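Local coordinates for Phospholipase/Carboxylesterase (PDB 4Q82), which probably hydrolyses carboxylic ester bonds as a serine hydrolase of the alpha/beta-hydrolase type, at residues T61-G66 with L145-D150. Residues are numbered along the deposited sequence; the frame is centred on the assembly and turned at random. Where two conformers were deposited one is given.
Sequences TEAGNG and LAFAVD
The F147 ring lies with one face against A63, whose CB stands 3.5 Å from the ring centroid and only 2° off the ring normal, a CH-pi contact set almost exactly over the middle of the six carbons. The backbone follows: A63 N comes to 3.5 Å from F147 CE1 and lies as near CD1. Two further groups approach obliquely, the backbone carbon atom E62 C, 4.0 Å from F147 CD1, and the T61 hydroxyl, with OG1 3.8 Å from F147 CZ. The T61 and F147 side chains run crosswise to each other. On F147 the CG is anti to the backbone N (chi1 160°), which carries the ring out from helix 138-151 to the loop between strands 53-56 and 67-70. E62 CB comes within 4.1 Å of F147 CD1, while the carboxylate of E62 leads away from the helix. The loop keeps its shape by an ST turn: A63 N donates to T61 OG1 over 3.1 Å at an N-H...O angle of 154°, so the amide beside the ring already has an acceptor. The rings of F67 and F144 also meet that of F147. Farther along the loop, N65 ND2 bonds to E140 OE2 on the same helix and to Q129 O. With an alanine at F147, the A63 methyl is likely to lose its aromatic partner and a gap to open between loop and helix. The contact thus joins the loop of the antiparallel edge strands to a helix lying against the parallel part of the sheet, and does so by dispersion and CH-pi attraction, the A63 N-H being satisfied within the loop by T61 OG1.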
ATOM      1  N   THR A  61      17.635   2.154 -11.526  1.00 40.71           N
ATOM      2  CA  THR A  61      17.350   3.361 -10.752  1.00 40.77           C
ATOM      3  C   THR A  61      18.156   3.331  -9.448  1.00 41.95           C
ATOM      4  O   THR A  61      18.859   2.361  -9.162  1.00 38.95           O
ATOM      5  CB  THR A  61      15.827   3.515 -10.420  1.00 34.92           C
ATOM      6  OG1 THR A  61      15.470   2.615  -9.367  1.00 32.90           O
ATOM      7  CG2 THR A  61      14.935   3.253 -11.640  1.00 35.42           C
ATOM      8  N   GLU A  62      18.030   4.387  -8.649  1.00 42.92           N
ATOM      9  CA  GLU A  62      18.680   4.446  -7.339  1.00 44.55           C
ATOM     10  C   GLU A  62      18.004   3.550  -6.298  1.00 39.82           C
ATOM     11  O   GLU A  62      18.537   3.355  -5.209  1.00 39.42           O
ATOM     12  CB  GLU A  62      18.702   5.884  -6.816  1.00 48.83           C
ATOM     13  CG  GLU A  62      19.637   6.819  -7.581  1.00 54.32           C
ATOM     14  CD  GLU A  62      20.985   6.181  -7.880  1.00 58.98           C
ATOM     15  OE1 GLU A  62      21.700   5.790  -6.926  1.00 60.07           O
ATOM     16  OE2 GLU A  62      21.330   6.070  -9.077  1.00 61.27           O
ATOM     17  N   ALA A  63      16.824   3.031  -6.630  1.00 36.35           N
ATOM     18  CA  ALA A  63      16.032   2.239  -5.683  1.00 33.41           C
ATOM     19  C   ALA A  63      16.649   0.880  -5.356  1.00 33.23           C
ATOM     20  O   ALA A  63      17.363   0.298  -6.175  1.00 34.26           O
ATOM     21  CB  ALA A  63      14.621   2.043  -6.223  1.00 30.78           C
ATOM     22  N   GLY A  64      16.358   0.371  -4.159  1.00 31.89           N
ATOM     23  CA  GLY A  64      16.854  -0.934  -3.743  1.00 31.33           C
ATOM     24  C   GLY A  64      15.930  -2.062  -4.183  1.00 28.74           C
ATOM     25  O   GLY A  64      16.131  -3.213  -3.793  1.00 28.06           O
ATOM     26  N   ASN A  65      14.920  -1.713  -4.986  1.00 26.90           N
ATOM     27  CA  ASN A  65      13.965  -2.658  -5.562  1.00 26.63           C
ATOM     28  C   ASN A  65      13.699  -2.379  -7.033  1.00 26.92           C
ATOM     29  O   ASN A  65      13.575  -1.218  -7.430  1.00 28.09           O
ATOM     30  CB  ASN A  65      12.600  -2.590  -4.848  1.00 24.66           C
ATOM     31  CG  ASN A  65      12.699  -2.824  -3.361  1.00 25.92           C
ATOM     32  OD1 ASN A  65      13.097  -1.934  -2.611  1.00 27.94           O
ATOM     33  ND2 ASN A  65      12.338  -4.028  -2.921  1.00 25.07           N
ATOM     34  N   GLY A  66      13.540  -3.423  -7.836  1.00 24.57           N
ATOM     35  CA  GLY A  66      12.830  -3.254  -9.100  1.00 24.15           C
ATOM     36  C   GLY A  66      11.385  -2.841  -8.773  1.00 22.37           C
ATOM     37  O   GLY A  66      10.863  -3.210  -7.723  1.00 21.58           O
ATOM     38  N   LEU A 145      10.425   4.143   0.310  1.00 26.52           N
ATOM     39  CA  LEU A 145       9.659   5.380   0.449  1.00 27.39           C
ATOM     40  C   LEU A 145      10.558   6.623   0.336  1.00 29.46           C
ATOM     41  O   LEU A 145      10.148   7.636  -0.239  1.00 29.82           O
ATOM     42  CB  LEU A 145       8.900   5.405   1.776  1.00 27.69           C
ATOM     43  CG  LEU A 145       7.633   4.553   1.892  1.00 27.40           C
ATOM     44  CD1 LEU A 145       7.131   4.521   3.352  1.00 27.49           C
ATOM     45  CD2 LEU A 145       6.561   5.072   0.964  1.00 26.74           C
ATOM     46  N   ALA A 146      11.780   6.554   0.876  1.00 30.31           N
ATOM     47  CA  ALA A 146      12.714   7.674   0.766  1.00 32.28           C
ATOM     48  C   ALA A 146      13.089   7.905  -0.693  1.00 32.73           C
ATOM     49  O   ALA A 146      13.097   9.042  -1.175  1.00 34.22           O
ATOM     50  CB  ALA A 146      13.963   7.425   1.599  1.00 33.76           C
ATOM     51  N   PHE A 147      13.405   6.818  -1.392  1.00 31.36           N
ATOM     52  CA  PHE A 147      13.677   6.886  -2.821  1.00 31.01           C
ATOM     53  C   PHE A 147      12.517   7.521  -3.581  1.00 29.88           C
ATOM     54  O   PHE A 147      12.728   8.394  -4.432  1.00 31.13           O
ATOM     55  CB  PHE A 147      13.950   5.498  -3.396  1.00 30.02           C
ATOM     56  CG  PHE A 147      13.757   5.422  -4.888  1.00 31.05           C
ATOM     57  CD1 PHE A 147      14.785   5.773  -5.750  1.00 33.02           C
ATOM     58  CD2 PHE A 147      12.540   5.006  -5.428  1.00 29.48           C
ATOM     59  CE1 PHE A 147      14.612   5.706  -7.115  1.00 32.97           C
ATOM     60  CE2 PHE A 147      12.363   4.936  -6.794  1.00 29.32           C
ATOM     61  CZ  PHE A 147      13.398   5.294  -7.640  1.00 30.90           C
ATOM     62  N   ALA A 148      11.298   7.087  -3.275  1.00 28.52           N
ATOM     63  CA  ALA A 148      10.125   7.532  -4.031  1.00 28.32           C
ATOM     64  C   ALA A 148       9.930   9.041  -3.920  1.00 30.46           C
ATOM     65  O   ALA A 148       9.704   9.739  -4.913  1.00 31.07           O
ATOM     66  CB  ALA A 148       8.859   6.785  -3.543  1.00 25.59           C
ATOM     67  N   VAL A 149      10.029   9.537  -2.695  1.00 32.27           N
ATOM     68  CA  VAL A 149       9.822  10.944  -2.418  1.00 34.98           C
ATOM     69  C   VAL A 149      10.954  11.784  -3.019  1.00 37.22           C
ATOM     70  O   VAL A 149      10.730  12.907  -3.464  1.00 38.85           O
ATOM     71  CB  VAL A 149       9.709  11.183  -0.897  1.00 36.21           C
ATOM     72  CG1 VAL A 149       9.717  12.656  -0.571  1.00 39.43           C
ATOM     73  CG2 VAL A 149       8.439  10.546  -0.372  1.00 34.55           C
ATOM     74  N   ASP A 150      12.165  11.241  -3.044  0.59 37.66           N
ATOM     75  CA  ASP A 150      13.293  11.982  -3.608  0.59 39.94           C
ATOM     76  C   ASP A 150      13.215  12.039  -5.131  0.59 39.86           C
ATOM     77  O   ASP A 150      13.728  12.969  -5.753  0.59 41.79           O
ATOM     78  CB  ASP A 150      14.624  11.357  -3.179  0.59 41.16           C
ATOM     79  CG  ASP A 150      15.828  12.171  -3.633  0.59 44.20           C
ATOM     80  OD1 ASP A 150      15.756  13.419  -3.597  0.59 45.84           O
ATOM     81  OD2 ASP A 150      16.843  11.561  -4.030  0.59 45.01           O
TER